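PDB 4L8N: PDZ domain protein from Parabacteroides distasonis, which is of unknown function but joins PDZ domains to a DUF4136 domain and binds magnesium, the PDZ parts suggesting a role in peptide or protein recognition. Local coordinates for residues Ser19-Asn27 against Val135-Gly143; Leu110-Thr121 against Phe411-Ile421. One frame throughout, in Å; residues are numbered along the deposited sequence.

Interaction 1 (Ser19-Asn27 against Val135-Gly143); sequences SQSKNWGNN and VTSDGVDFG
N23 reaches from the 19-27 loop into the turn formed by 135-143, and each atom of its side chain has a partner there. CB sits over the centre of the F142 ring, 3.5 Å from the centroid and 8° off the ring normal, a CH-pi contact. With CG anti to its own carbonyl carbon (chi1 -49°), the amide continues across that ring with the two planes stacked 11° apart. OD1 passes the CG2 methyl of V135 at 3.7 Å. At the other branch, ND2 gives both hydrogens to backbone carbonyls that lie close to the amide plane: V140 O at 2.8 Å, reached from somewhat outside that carbonyl's plane, and D138 O at 2.9 Å, a more bent bond. This double grip fixes the amide's rotation, and an alanine here would probably cost both carbonyls their side-chain donor, leaving D138 O with little more than its weak bond from V140 N, and open a gap where the amide had lain against the F142 ring. The backbone adds a nearly straight bond, F142 N to N23 O at 2.9 Å. Farther along, the W24 indole brings CZ3 within 3.7 Å of G143 N, which meets it edge-on while bonding to D141 OD1 in an Asx turn. Here the loop between the first two strands of the N-terminal PDZ domain docks, through an asparagine bonded to a turn, on the loop following strand 123-135 of the DUF4136 region.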
ATOM      1  N   SER A  19      24.999   3.281   8.033  1.00 69.24           N
ATOM      2  CA  SER A  19      24.169   2.975   6.862  1.00 67.48           C
ATOM      3  C   SER A  19      24.164   1.510   6.478  1.00 71.54           C
ATOM      4  O   SER A  19      25.211   0.866   6.378  1.00 71.32           O
ATOM      5  CB  SER A  19      24.593   3.800   5.657  1.00 69.22           C
ATOM      6  OG  SER A  19      23.918   3.408   4.474  1.00 75.43           O
ATOM      7  N   GLN A  20      22.942   1.008   6.263  1.00 68.58           N
ATOM      8  CA  GLN A  20      22.641  -0.351   5.834  1.00 69.23           C
ATOM      9  C   GLN A  20      22.207  -0.328   4.364  1.00 73.15           C
ATOM     10  O   GLN A  20      22.053  -1.389   3.758  1.00 74.66           O
ATOM     11  CB  GLN A  20      21.580  -1.008   6.748  1.00 70.55           C
ATOM     12  CG  GLN A  20      22.058  -1.315   8.190  1.00 91.93           C
ATOM     13  CD  GLN A  20      23.419  -1.995   8.268  1.00119.51           C
ATOM     14  OE1 GLN A  20      24.367  -1.471   8.870  1.00113.95           O
ATOM     15  NE2 GLN A  20      23.562  -3.159   7.630  1.00116.76           N
ATOM     16  N   SER A  21      22.089   0.888   3.775  1.00 68.09           N
ATOM     17  CA  SER A  21      21.737   1.112   2.368  1.00 66.78           C
ATOM     18  C   SER A  21      22.881   0.713   1.469  1.00 70.30           C
ATOM     19  O   SER A  21      24.013   1.109   1.719  1.00 72.34           O
ATOM     20  CB  SER A  21      21.372   2.577   2.132  1.00 69.93           C
ATOM     21  OG  SER A  21      21.435   2.908   0.754  1.00 77.20           O
ATOM     22  N   LYS A  22      22.587  -0.044   0.412  1.00 65.36           N
ATOM     23  CA  LYS A  22      23.589  -0.524  -0.553  1.00 65.12           C
ATOM     24  C   LYS A  22      24.011   0.563  -1.537  1.00 66.88           C
ATOM     25  O   LYS A  22      25.072   0.438  -2.153  1.00 69.28           O
ATOM     26  CB  LYS A  22      23.055  -1.746  -1.355  1.00 66.92           C
ATOM     27  CG  LYS A  22      22.512  -2.920  -0.522  1.00 78.48           C
ATOM     28  CD  LYS A  22      23.601  -3.753   0.191  1.00 89.91           C
ATOM     29  CE  LYS A  22      23.038  -4.633   1.291  1.00 95.59           C
ATOM     30  NZ  LYS A  22      24.110  -5.271   2.105  1.00102.87           N
ATOM     31  N   ASN A  23      23.199   1.620  -1.687  1.00 58.88           N
ATOM     32  CA  ASN A  23      23.432   2.666  -2.677  1.00 57.23           C
ATOM     33  C   ASN A  23      23.913   3.996  -2.089  1.00 58.70           C
ATOM     34  O   ASN A  23      24.185   4.932  -2.845  1.00 57.86           O
ATOM     35  CB  ASN A  23      22.147   2.891  -3.465  1.00 58.02           C
ATOM     36  CG  ASN A  23      21.538   1.609  -3.976  1.00 72.90           C
ATOM     37  OD1 ASN A  23      20.645   1.038  -3.359  1.00 64.87           O
ATOM     38  ND2 ASN A  23      22.069   1.079  -5.059  1.00 64.49           N
ATOM     39  N   TRP A  24      24.045   4.083  -0.761  1.00 54.11           N
ATOM     40  CA  TRP A  24      24.492   5.309  -0.097  1.00 52.68           C
ATOM     41  C   TRP A  24      25.294   5.024   1.148  1.00 58.93           C
ATOM     42  O   TRP A  24      24.719   4.593   2.155  1.00 58.48           O
ATOM     43  CB  TRP A  24      23.309   6.224   0.262  1.00 48.88           C
ATOM     44  CG  TRP A  24      23.750   7.619   0.590  1.00 49.23           C
ATOM     45  CD1 TRP A  24      23.660   8.246   1.796  1.00 51.59           C
ATOM     46  CD2 TRP A  24      24.495   8.503  -0.266  1.00 49.22           C
ATOM     47  NE1 TRP A  24      24.249   9.487   1.732  1.00 50.47           N
ATOM     48  CE2 TRP A  24      24.779   9.668   0.484  1.00 52.04           C
ATOM     49  CE3 TRP A  24      24.919   8.438  -1.605  1.00 50.19           C
ATOM     50  CZ2 TRP A  24      25.427  10.771  -0.068  1.00 51.20           C
ATOM     51  CZ3 TRP A  24      25.569   9.533  -2.145  1.00 51.92           C
ATOM     52  CH2 TRP A  24      25.802  10.689  -1.383  1.00 52.28           C
ATOM     53  N   GLY A  25      26.603   5.293   1.062  1.00 58.07           N
ATOM     54  CA  GLY A  25      27.564   5.136   2.151  1.00 60.29           C
ATOM     55  C   GLY A  25      27.408   3.875   2.974  1.00 66.39           C
ATOM     56  O   GLY A  25      27.292   3.952   4.198  1.00 65.87           O
ATOM     57  N   ASN A  26      27.395   2.708   2.296  1.00 64.67           N
ATOM     58  CA  ASN A  26      27.231   1.402   2.929  1.00 65.40           C
ATOM     59  C   ASN A  26      28.311   1.132   3.999  1.00 72.27           C
ATOM     60  O   ASN A  26      29.510   1.326   3.755  1.00 72.13           O
ATOM     61  CB  ASN A  26      27.228   0.289   1.885  1.00 63.91           C
ATOM     62  CG  ASN A  26      26.589  -0.997   2.359  1.00 82.60           C
ATOM     63  OD1 ASN A  26      25.858  -1.032   3.356  1.00 70.31           O
ATOM     64  ND2 ASN A  26      26.815  -2.083   1.627  1.00 77.30           N
ATOM     65  N   ASN A  27      27.844   0.728   5.204  1.00 70.05           N
ATOM     66  CA  ASN A  27      28.629   0.389   6.403  1.00 71.77           C
ATOM     67  C   ASN A  27      29.609   1.531   6.783  1.00 76.04           C
ATOM     68  O   ASN A  27      30.732   1.302   7.265  1.00 78.00           O
ATOM     69  CB  ASN A  27      29.333  -0.986   6.247  1.00 74.21           C
ATOM     70  CG  ASN A  27      28.350  -2.128   6.057  1.00108.46           C
ATOM     71  OD1 ASN A  27      27.409  -2.325   6.851  1.00103.57           O
ATOM     72  ND2 ASN A  27      28.505  -2.875   4.966  1.00102.87           N
ATOM     73  N   VAL A 135      14.098   1.011  -4.706  1.00 49.85           N
ATOM     74  CA  VAL A 135      15.377   1.256  -5.342  1.00 51.90           C
ATOM     75  C   VAL A 135      15.814   0.003  -6.103  1.00 57.78           C
ATOM     76  O   VAL A 135      15.313  -1.097  -5.825  1.00 57.88           O
ATOM     77  CB  VAL A 135      16.480   1.754  -4.355  1.00 56.35           C
ATOM     78  CG1 VAL A 135      16.006   2.988  -3.586  1.00 55.65           C
ATOM     79  CG2 VAL A 135      16.929   0.655  -3.393  1.00 56.40           C
ATOM     80  N   THR A 136      16.775   0.184  -7.041  1.00 54.09           N
ATOM     81  CA  THR A 136      17.403  -0.873  -7.839  1.00 52.89           C
ATOM     82  C   THR A 136      18.059  -1.900  -6.886  1.00 56.62           C
ATOM     83  O   THR A 136      18.504  -1.553  -5.785  1.00 56.41           O
ATOM     84  CB  THR A 136      18.400  -0.275  -8.869  1.00 54.09           C
ATOM     85  OG1 THR A 136      18.969  -1.329  -9.646  1.00 58.96           O
ATOM     86  CG2 THR A 136      19.528   0.571  -8.221  1.00 50.26           C
ATOM     87  N   SER A 137      18.086  -3.160  -7.303  1.00 53.98           N
ATOM     88  CA  SER A 137      18.677  -4.220  -6.498  1.00 54.89           C
ATOM     89  C   SER A 137      20.187  -4.248  -6.727  1.00 59.09           C
ATOM     90  O   SER A 137      20.908  -4.882  -5.950  1.00 59.26           O
ATOM     91  CB  SER A 137      18.022  -5.567  -6.800  1.00 60.39           C
ATOM     92  OG  SER A 137      18.036  -5.851  -8.191  1.00 75.79           O
ATOM     93  N   ASP A 138      20.674  -3.510  -7.757  1.00 56.08           N
ATOM     94  CA  ASP A 138      22.110  -3.342  -8.048  1.00 56.47           C
ATOM     95  C   ASP A 138      22.694  -2.406  -6.995  1.00 60.33           C
ATOM     96  O   ASP A 138      22.081  -1.386  -6.671  1.00 57.11           O
ATOM     97  CB  ASP A 138      22.339  -2.802  -9.472  1.00 57.93           C
ATOM     98  CG  ASP A 138      21.714  -3.639 -10.576  1.00 72.45           C
ATOM     99  OD1 ASP A 138      21.583  -4.874 -10.392  1.00 75.69           O
ATOM    100  OD2 ASP A 138      21.360  -3.066 -11.626  1.00 79.72           O
ATOM    101  N   GLY A 139      23.851  -2.774  -6.460  1.00 59.96           N
ATOM    102  CA  GLY A 139      24.524  -2.027  -5.400  1.00 60.60           C
ATOM    103  C   GLY A 139      25.335  -0.827  -5.847  1.00 65.79           C
ATOM    104  O   GLY A 139      26.386  -0.542  -5.257  1.00 68.67           O
ATOM    105  N   VAL A 140      24.827  -0.087  -6.862  1.00 58.59           N
ATOM    106  CA  VAL A 140      25.472   1.087  -7.415  1.00 57.09           C
ATOM    107  C   VAL A 140      25.372   2.271  -6.456  1.00 61.79           C
ATOM    108  O   VAL A 140      24.298   2.561  -5.932  1.00 61.90           O
ATOM    109  CB  VAL A 140      24.937   1.426  -8.826  1.00 59.50           C
ATOM    110  CG1 VAL A 140      23.499   1.936  -8.810  1.00 57.26           C
ATOM    111  CG2 VAL A 140      25.860   2.403  -9.543  1.00 60.62           C
ATOM    112  N   ASP A 141      26.497   2.974  -6.248  1.00 59.17           N
ATOM    113  CA  ASP A 141      26.527   4.176  -5.435  1.00 58.13           C
ATOM    114  C   ASP A 141      25.826   5.336  -6.185  1.00 61.07           C
ATOM    115  O   ASP A 141      26.197   5.665  -7.316  1.00 61.49           O
ATOM    116  CB  ASP A 141      27.957   4.560  -5.036  1.00 61.20           C
ATOM    117  CG  ASP A 141      27.948   5.413  -3.781  1.00 78.04           C
ATOM    118  OD1 ASP A 141      27.753   6.645  -3.899  1.00 76.22           O
ATOM    119  OD2 ASP A 141      27.995   4.837  -2.678  1.00 90.59           O
ATOM    120  N   PHE A 142      24.801   5.934  -5.547  1.00 55.52           N
ATOM    121  CA  PHE A 142      24.020   7.056  -6.090  1.00 53.80           C
ATOM    122  C   PHE A 142      24.891   8.304  -6.309  1.00 58.18           C
ATOM    123  O   PHE A 142      24.519   9.165  -7.100  1.00 58.63           O
ATOM    124  CB  PHE A 142      22.796   7.386  -5.198  1.00 53.42           C
ATOM    125  CG  PHE A 142      21.674   6.368  -5.230  1.00 54.29           C
ATOM    126  CD1 PHE A 142      21.548   5.468  -6.293  1.00 56.68           C
ATOM    127  CD2 PHE A 142      20.709   6.343  -4.231  1.00 55.63           C
ATOM    128  CE1 PHE A 142      20.505   4.538  -6.326  1.00 55.72           C
ATOM    129  CE2 PHE A 142      19.656   5.420  -4.280  1.00 56.84           C
ATOM    130  CZ  PHE A 142      19.567   4.526  -5.329  1.00 53.96           C
ATOM    131  N   GLY A 143      26.048   8.364  -5.658  1.00 55.12           N
ATOM    132  CA  GLY A 143      27.017   9.442  -5.837  1.00 55.87           C
ATOM    133  C   GLY A 143      27.654   9.479  -7.223  1.00 61.43           C
ATOM    134  O   GLY A 143      28.300  10.466  -7.569  1.00 61.73           O
TER
HETATM  135  O   HOH W   1      27.580   2.430  -1.071  1.00 74.33           O

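Interaction 2 (Leu110-Thr121 against Phe411-Ile421); sequences LASAYAMYSLET and FSYLYYFAPYI
Y415 projects from 411-421 into the bend where 110-121 leaves its helix, its CG anti to the carbonyl carbon (chi1 -67°). This carries the hydroxyl to the last turn of helix 107-113, where OH donates to A111 O over a short 2.5 Å, approaching from outside the carbonyl plane. One face of the ring is covered by S118 CB, 3.8 Å from the centroid and displaced toward the rim, while CD2 touches Y117 CB. The Y117 ring in turn meets S412, whose CB makes an off-centre CH-pi contact with it, and I421 CD1 packs at 3.9 Å from Y117 CB. On the helix side, L110 lays CD2 over the centre of the F411 ring, and L414 CD1 reaches L110 CB at 3.6 Å. F411 then places its CB over a face of Y114, their rings inclined at 34°.

Y420 has CG between its backbone N and carbonyl carbon (chi1 42°), which directs the phenol back to 110-121. Its OH and S118 OG share a very short hydrogen bond of 2.5 Å, and S118 OG also bonds T121 OG1 at 2.7 Å, giving a chain of three hydroxyls. The E120 carboxylate lies over one face of that phenol, nearly parallel to it, its OE2 bonded to W390 N. The whole is a tyrosine-rich aromatic core, joining the end of helix 107-113 and the irregular segment after it to the turns that precede strand 429-435.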
ATOM      1  N   LEU A 110      15.974  24.299  29.447  1.00 59.33           N
ATOM      2  CA  LEU A 110      14.895  24.975  30.172  1.00 58.41           C
ATOM      3  C   LEU A 110      13.717  25.350  29.257  1.00 59.70           C
ATOM      4  O   LEU A 110      12.565  25.270  29.690  1.00 59.67           O
ATOM      5  CB  LEU A 110      15.423  26.219  30.891  1.00 58.99           C
ATOM      6  CG  LEU A 110      16.374  25.974  32.068  1.00 65.99           C
ATOM      7  CD1 LEU A 110      17.237  27.173  32.331  1.00 65.94           C
ATOM      8  CD2 LEU A 110      15.624  25.558  33.335  1.00 70.45           C
ATOM      9  N   ALA A 111      13.993  25.710  27.989  1.00 54.21           N
ATOM     10  CA  ALA A 111      12.946  26.033  27.016  1.00 52.10           C
ATOM     11  C   ALA A 111      12.068  24.810  26.767  1.00 55.99           C
ATOM     12  O   ALA A 111      10.858  24.946  26.615  1.00 55.16           O
ATOM     13  CB  ALA A 111      13.560  26.521  25.719  1.00 51.53           C
ATOM     14  N   SER A 112      12.680  23.614  26.784  1.00 52.91           N
ATOM     15  CA  SER A 112      12.003  22.333  26.623  1.00 52.71           C
ATOM     16  C   SER A 112      11.258  21.941  27.893  1.00 61.16           C
ATOM     17  O   SER A 112      10.133  21.446  27.789  1.00 62.51           O
ATOM     18  CB  SER A 112      13.001  21.251  26.259  1.00 55.99           C
ATOM     19  OG  SER A 112      13.178  21.214  24.857  1.00 63.74           O
ATOM     20  N   ALA A 113      11.856  22.195  29.087  1.00 58.13           N
ATOM     21  CA  ALA A 113      11.249  21.881  30.380  1.00 58.74           C
ATOM     22  C   ALA A 113      10.035  22.781  30.684  1.00 62.37           C
ATOM     23  O   ALA A 113       9.058  22.305  31.271  1.00 63.48           O
ATOM     24  CB  ALA A 113      12.285  21.997  31.490  1.00 60.44           C
ATOM     25  N   TYR A 114      10.086  24.061  30.291  1.00 56.73           N
ATOM     26  CA  TYR A 114       8.974  24.992  30.507  1.00 55.25           C
ATOM     27  C   TYR A 114       8.157  25.234  29.194  1.00 56.89           C
ATOM     28  O   TYR A 114       7.524  26.279  29.047  1.00 56.04           O
ATOM     29  CB  TYR A 114       9.518  26.322  31.052  1.00 56.24           C
ATOM     30  CG  TYR A 114       9.902  26.326  32.517  1.00 59.67           C
ATOM     31  CD1 TYR A 114       8.953  26.577  33.503  1.00 62.80           C
ATOM     32  CD2 TYR A 114      11.231  26.210  32.910  1.00 60.54           C
ATOM     33  CE1 TYR A 114       9.308  26.653  34.848  1.00 67.08           C
ATOM     34  CE2 TYR A 114      11.596  26.257  34.253  1.00 62.58           C
ATOM     35  CZ  TYR A 114      10.632  26.484  35.221  1.00 73.29           C
ATOM     36  OH  TYR A 114      10.981  26.553  36.547  1.00 73.35           O
ATOM     37  N   ALA A 115       8.119  24.244  28.281  1.00 53.24           N
ATOM     38  CA  ALA A 115       7.461  24.334  26.966  1.00 52.17           C
ATOM     39  C   ALA A 115       5.953  24.646  27.024  1.00 59.16           C
ATOM     40  O   ALA A 115       5.401  25.216  26.077  1.00 58.75           O
ATOM     41  CB  ALA A 115       7.672  23.046  26.189  1.00 52.03           C
HETATM   42  N   MSE A 116       5.290  24.316  28.123  1.00 56.94           N
HETATM   43  CA  MSE A 116       3.874  24.552  28.163  1.00 56.89           C
HETATM   44  C   MSE A 116       3.528  26.009  28.420  1.00 59.57           C
HETATM   45  O   MSE A 116       2.372  26.388  28.249  1.00 59.96           O
HETATM   46  CB  MSE A 116       3.180  23.575  29.078  1.00 61.17           C
HETATM   47  CG  MSE A 116       2.947  22.260  28.338  1.00 68.96           C
HETATM   48 SE   MSE A 116       2.284  20.919  29.495  0.75 80.65          SE
HETATM   49  CE  MSE A 116       3.273  19.321  28.705  1.00 77.63           C
ATOM     50  N   TYR A 117       4.536  26.862  28.628  1.00 55.11           N
ATOM     51  CA  TYR A 117       4.310  28.296  28.628  1.00 54.49           C
ATOM     52  C   TYR A 117       3.967  28.704  27.187  1.00 56.20           C
ATOM     53  O   TYR A 117       3.170  29.622  26.960  1.00 54.49           O
ATOM     54  CB  TYR A 117       5.583  29.049  29.060  1.00 56.08           C
ATOM     55  CG  TYR A 117       5.936  29.103  30.531  1.00 58.92           C
ATOM     56  CD1 TYR A 117       4.948  29.242  31.503  1.00 62.33           C
ATOM     57  CD2 TYR A 117       7.262  29.201  30.941  1.00 59.35           C
ATOM     58  CE1 TYR A 117       5.273  29.382  32.854  1.00 64.58           C
ATOM     59  CE2 TYR A 117       7.599  29.357  32.283  1.00 61.63           C
ATOM     60  CZ  TYR A 117       6.602  29.427  33.240  1.00 69.58           C
ATOM     61  OH  TYR A 117       6.943  29.537  34.566  1.00 72.81           O
ATOM     62  N   SER A 118       4.616  28.002  26.203  1.00 52.06           N
ATOM     63  CA  SER A 118       4.477  28.305  24.790  1.00 50.71           C
ATOM     64  C   SER A 118       4.524  27.078  23.875  1.00 57.91           C
ATOM     65  O   SER A 118       5.498  26.914  23.131  1.00 59.32           O
ATOM     66  CB  SER A 118       5.564  29.286  24.380  1.00 49.48           C
ATOM     67  OG  SER A 118       5.248  29.841  23.118  1.00 55.08           O
ATOM     68  N   LEU A 119       3.444  26.249  23.870  1.00 54.89           N
ATOM     69  CA  LEU A 119       3.349  25.062  23.000  1.00 54.08           C
ATOM     70  C   LEU A 119       3.323  25.459  21.531  1.00 56.75           C
ATOM     71  O   LEU A 119       3.749  24.692  20.677  1.00 56.10           O
ATOM     72  CB  LEU A 119       2.122  24.200  23.310  1.00 54.39           C
ATOM     73  CG  LEU A 119       2.218  23.242  24.485  1.00 59.63           C
ATOM     74  CD1 LEU A 119       0.992  22.348  24.537  1.00 61.05           C
ATOM     75  CD2 LEU A 119       3.451  22.359  24.400  1.00 61.03           C
ATOM     76  N   GLU A 120       2.826  26.668  21.265  1.00 52.58           N
ATOM     77  CA  GLU A 120       2.731  27.341  19.980  1.00 51.29           C
ATOM     78  C   GLU A 120       4.076  27.443  19.310  1.00 57.48           C
ATOM     79  O   GLU A 120       4.142  27.468  18.084  1.00 58.65           O
ATOM     80  CB  GLU A 120       2.185  28.767  20.187  1.00 52.34           C
ATOM     81  CG  GLU A 120       0.707  28.817  20.508  1.00 57.71           C
ATOM     82  CD  GLU A 120       0.311  28.834  21.968  1.00 64.58           C
ATOM     83  OE1 GLU A 120       1.077  28.335  22.825  1.00 59.75           O
ATOM     84  OE2 GLU A 120      -0.799  29.334  22.249  1.00 60.93           O
ATOM     85  N   THR A 121       5.151  27.547  20.116  1.00 53.55           N
ATOM     86  CA  THR A 121       6.502  27.710  19.596  1.00 51.44           C
ATOM     87  C   THR A 121       7.393  26.506  19.879  1.00 54.62           C
ATOM     88  O   THR A 121       8.332  26.279  19.110  1.00 54.10           O
ATOM     89  CB  THR A 121       7.150  28.990  20.178  1.00 50.20           C
ATOM     90  OG1 THR A 121       7.311  28.875  21.595  1.00 47.98           O
ATOM     91  CG2 THR A 121       6.377  30.248  19.843  1.00 43.84           C
ATOM     92  N   PHE A 411      11.878  31.684  35.227  1.00 63.41           N
ATOM     93  CA  PHE A 411      12.327  31.197  33.935  1.00 60.62           C
ATOM     94  C   PHE A 411      11.370  31.557  32.798  1.00 60.51           C
ATOM     95  O   PHE A 411      11.720  31.342  31.637  1.00 60.04           O
ATOM     96  CB  PHE A 411      12.582  29.691  33.985  1.00 63.17           C
ATOM     97  CG  PHE A 411      13.753  29.282  34.857  1.00 66.92           C
ATOM     98  CD1 PHE A 411      15.066  29.513  34.448  1.00 69.74           C
ATOM     99  CD2 PHE A 411      13.545  28.631  36.070  1.00 71.26           C
ATOM    100  CE1 PHE A 411      16.144  29.129  35.250  1.00 71.65           C
ATOM    101  CE2 PHE A 411      14.631  28.226  36.862  1.00 74.71           C
ATOM    102  CZ  PHE A 411      15.919  28.479  36.444  1.00 72.32           C
ATOM    103  N   SER A 412      10.229  32.184  33.089  1.00 55.74           N
ATOM    104  CA  SER A 412       9.271  32.587  32.034  1.00 54.24           C
ATOM    105  C   SER A 412       9.880  33.624  31.045  1.00 57.01           C
ATOM    106  O   SER A 412       9.301  33.851  29.988  1.00 57.16           O
ATOM    107  CB  SER A 412       7.965  33.126  32.633  1.00 54.31           C
ATOM    108  OG  SER A 412       8.163  34.391  33.247  1.00 54.57           O
ATOM    109  N   TYR A 413      11.042  34.219  31.381  1.00 53.34           N
ATOM    110  CA  TYR A 413      11.792  35.176  30.553  1.00 52.55           C
ATOM    111  C   TYR A 413      12.163  34.519  29.203  1.00 57.29           C
ATOM    112  O   TYR A 413      12.289  35.204  28.189  1.00 57.43           O
ATOM    113  CB  TYR A 413      13.055  35.687  31.303  1.00 54.24           C
ATOM    114  CG  TYR A 413      14.272  34.775  31.239  1.00 55.64           C
ATOM    115  CD1 TYR A 413      15.191  34.874  30.194  1.00 56.48           C
ATOM    116  CD2 TYR A 413      14.513  33.826  32.232  1.00 57.12           C
ATOM    117  CE1 TYR A 413      16.295  34.023  30.116  1.00 56.71           C
ATOM    118  CE2 TYR A 413      15.614  32.970  32.165  1.00 58.08           C
ATOM    119  CZ  TYR A 413      16.508  33.078  31.109  1.00 61.61           C
ATOM    120  OH  TYR A 413      17.607  32.263  31.051  1.00 58.71           O
ATOM    121  N   LEU A 414      12.325  33.185  29.207  1.00 52.95           N
ATOM    122  CA  LEU A 414      12.615  32.390  28.024  1.00 51.74           C
ATOM    123  C   LEU A 414      11.547  32.580  26.967  1.00 53.72           C
ATOM    124  O   LEU A 414      11.845  32.414  25.777  1.00 52.45           O
ATOM    125  CB  LEU A 414      12.725  30.900  28.392  1.00 52.04           C
ATOM    126  CG  LEU A 414      13.954  30.519  29.239  1.00 57.08           C
ATOM    127  CD1 LEU A 414      13.726  29.212  29.943  1.00 58.29           C
ATOM    128  CD2 LEU A 414      15.239  30.506  28.415  1.00 53.62           C
ATOM    129  N   TYR A 415      10.306  32.967  27.389  1.00 48.74           N
ATOM    130  CA  TYR A 415       9.191  33.173  26.465  1.00 47.08           C
ATOM    131  C   TYR A 415       8.640  34.609  26.538  1.00 50.81           C
ATOM    132  O   TYR A 415       7.493  34.843  26.183  1.00 49.11           O
ATOM    133  CB  TYR A 415       8.092  32.118  26.719  1.00 47.93           C
ATOM    134  CG  TYR A 415       8.528  30.712  26.358  1.00 49.31           C
ATOM    135  CD1 TYR A 415       8.798  30.361  25.036  1.00 50.78           C
ATOM    136  CD2 TYR A 415       8.770  29.756  27.348  1.00 49.68           C
ATOM    137  CE1 TYR A 415       9.224  29.074  24.700  1.00 49.47           C
ATOM    138  CE2 TYR A 415       9.211  28.470  27.024  1.00 49.22           C
ATOM    139  CZ  TYR A 415       9.411  28.128  25.694  1.00 55.16           C
ATOM    140  OH  TYR A 415       9.801  26.863  25.337  1.00 56.79           O
ATOM    141  N   TYR A 416       9.493  35.585  26.889  1.00 51.29           N
ATOM    142  CA  TYR A 416       9.094  36.988  27.015  1.00 52.72           C
ATOM    143  C   TYR A 416       8.755  37.681  25.693  1.00 58.42           C
ATOM    144  O   TYR A 416       8.240  38.805  25.725  1.00 60.81           O
ATOM    145  CB  TYR A 416      10.146  37.789  27.770  1.00 54.95           C
ATOM    146  CG  TYR A 416       9.682  38.085  29.168  1.00 59.23           C
ATOM    147  CD1 TYR A 416       9.012  37.118  29.921  1.00 61.91           C
ATOM    148  CD2 TYR A 416       9.818  39.357  29.712  1.00 61.75           C
ATOM    149  CE1 TYR A 416       8.518  37.401  31.192  1.00 65.44           C
ATOM    150  CE2 TYR A 416       9.290  39.667  30.970  1.00 64.42           C
ATOM    151  CZ  TYR A 416       8.677  38.673  31.722  1.00 76.24           C
ATOM    152  OH  TYR A 416       8.215  38.946  32.984  1.00 84.00           O
ATOM    153  N   PHE A 417       8.986  37.015  24.559  1.00 52.49           N
ATOM    154  CA  PHE A 417       8.674  37.545  23.244  1.00 52.52           C
ATOM    155  C   PHE A 417       7.169  37.281  22.907  1.00 58.59           C
ATOM    156  O   PHE A 417       6.649  37.821  21.920  1.00 59.97           O
ATOM    157  CB  PHE A 417       9.621  36.912  22.182  1.00 53.77           C
ATOM    158  CG  PHE A 417       9.524  35.400  22.100  1.00 54.66           C
ATOM    159  CD1 PHE A 417       8.506  34.788  21.371  1.00 56.69           C
ATOM    160  CD2 PHE A 417      10.414  34.591  22.799  1.00 55.92           C
ATOM    161  CE1 PHE A 417       8.364  33.399  21.372  1.00 57.41           C
ATOM    162  CE2 PHE A 417      10.285  33.198  22.776  1.00 57.95           C
ATOM    163  CZ  PHE A 417       9.265  32.613  22.066  1.00 55.91           C
ATOM    164  N   ALA A 418       6.492  36.432  23.709  1.00 53.13           N
ATOM    165  CA  ALA A 418       5.095  36.033  23.502  1.00 51.41           C
ATOM    166  C   ALA A 418       4.144  36.915  24.320  1.00 55.27           C
ATOM    167  O   ALA A 418       4.409  37.132  25.503  1.00 55.02           O
ATOM    168  CB  ALA A 418       4.922  34.566  23.871  1.00 51.42           C
ATOM    169  N   PRO A 419       3.018  37.413  23.735  1.00 52.44           N
ATOM    170  CA  PRO A 419       2.124  38.314  24.490  1.00 52.79           C
ATOM    171  C   PRO A 419       1.259  37.593  25.548  1.00 56.84           C
ATOM    172  O   PRO A 419       0.700  38.258  26.435  1.00 56.14           O
ATOM    173  CB  PRO A 419       1.277  38.940  23.386  1.00 54.50           C
ATOM    174  CG  PRO A 419       1.183  37.885  22.362  1.00 57.88           C
ATOM    175  CD  PRO A 419       2.555  37.279  22.338  1.00 53.31           C
ATOM    176  N   TYR A 420       1.142  36.237  25.452  1.00 51.73           N
ATOM    177  CA  TYR A 420       0.461  35.417  26.457  1.00 51.10           C
ATOM    178  C   TYR A 420       1.384  35.187  27.715  1.00 57.81           C
ATOM    179  O   TYR A 420       0.977  34.525  28.657  1.00 60.34           O
ATOM    180  CB  TYR A 420      -0.046  34.090  25.872  1.00 50.40           C
ATOM    181  CG  TYR A 420       0.902  33.385  24.928  1.00 49.68           C
ATOM    182  CD1 TYR A 420       1.911  32.557  25.412  1.00 51.47           C
ATOM    183  CD2 TYR A 420       0.744  33.483  23.552  1.00 49.01           C
ATOM    184  CE1 TYR A 420       2.746  31.857  24.551  1.00 51.37           C
ATOM    185  CE2 TYR A 420       1.584  32.803  22.679  1.00 48.53           C
ATOM    186  CZ  TYR A 420       2.585  31.985  23.180  1.00 57.91           C
ATOM    187  OH  TYR A 420       3.439  31.322  22.317  1.00 57.63           O
ATOM    188  N   ILE A 421       2.613  35.742  27.720  1.00 52.70           N
ATOM    189  CA  ILE A 421       3.545  35.679  28.851  1.00 52.03           C
ATOM    190  C   ILE A 421       3.912  37.126  29.244  1.00 57.41           C
ATOM    191  O   ILE A 421       3.759  37.490  30.403  1.00 56.90           O
ATOM    192  CB  ILE A 421       4.828  34.793  28.603  1.00 52.22           C
ATOM    193  CG1 ILE A 421       4.498  33.349  28.187  1.00 51.87           C
ATOM    194  CG2 ILE A 421       5.777  34.827  29.794  1.00 49.87           C
ATOM    195  CD1 ILE A 421       3.765  32.451  29.210  1.00 57.15           C
TER
HETATM  196  O   HOH W   2      10.027  29.783  36.182  1.00 75.82           O

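How the interactions relate
Interactions 1 and 2 lie on opposite sides of the centre of the chain, 43 Å apart between centres and about 27 Å at their nearest atoms, so neither touches the other. Their segments alternate along the sequence: 110-121 falls between the two partners of interaction 1, and strand 123-135 runs from just after 110-121 to 135-143, linking the two regions. Interaction 1 joins the N-terminal PDZ domain to the DUF4136 region, whereas interaction 2 ties the segment preceding that strand to a late part of the chain. Both are remote from the magnesium-binding residues E239 and D270. An MPD molecule, probably from crystallisation, lies about 4 Å from the Y114 side chain of interaction 2.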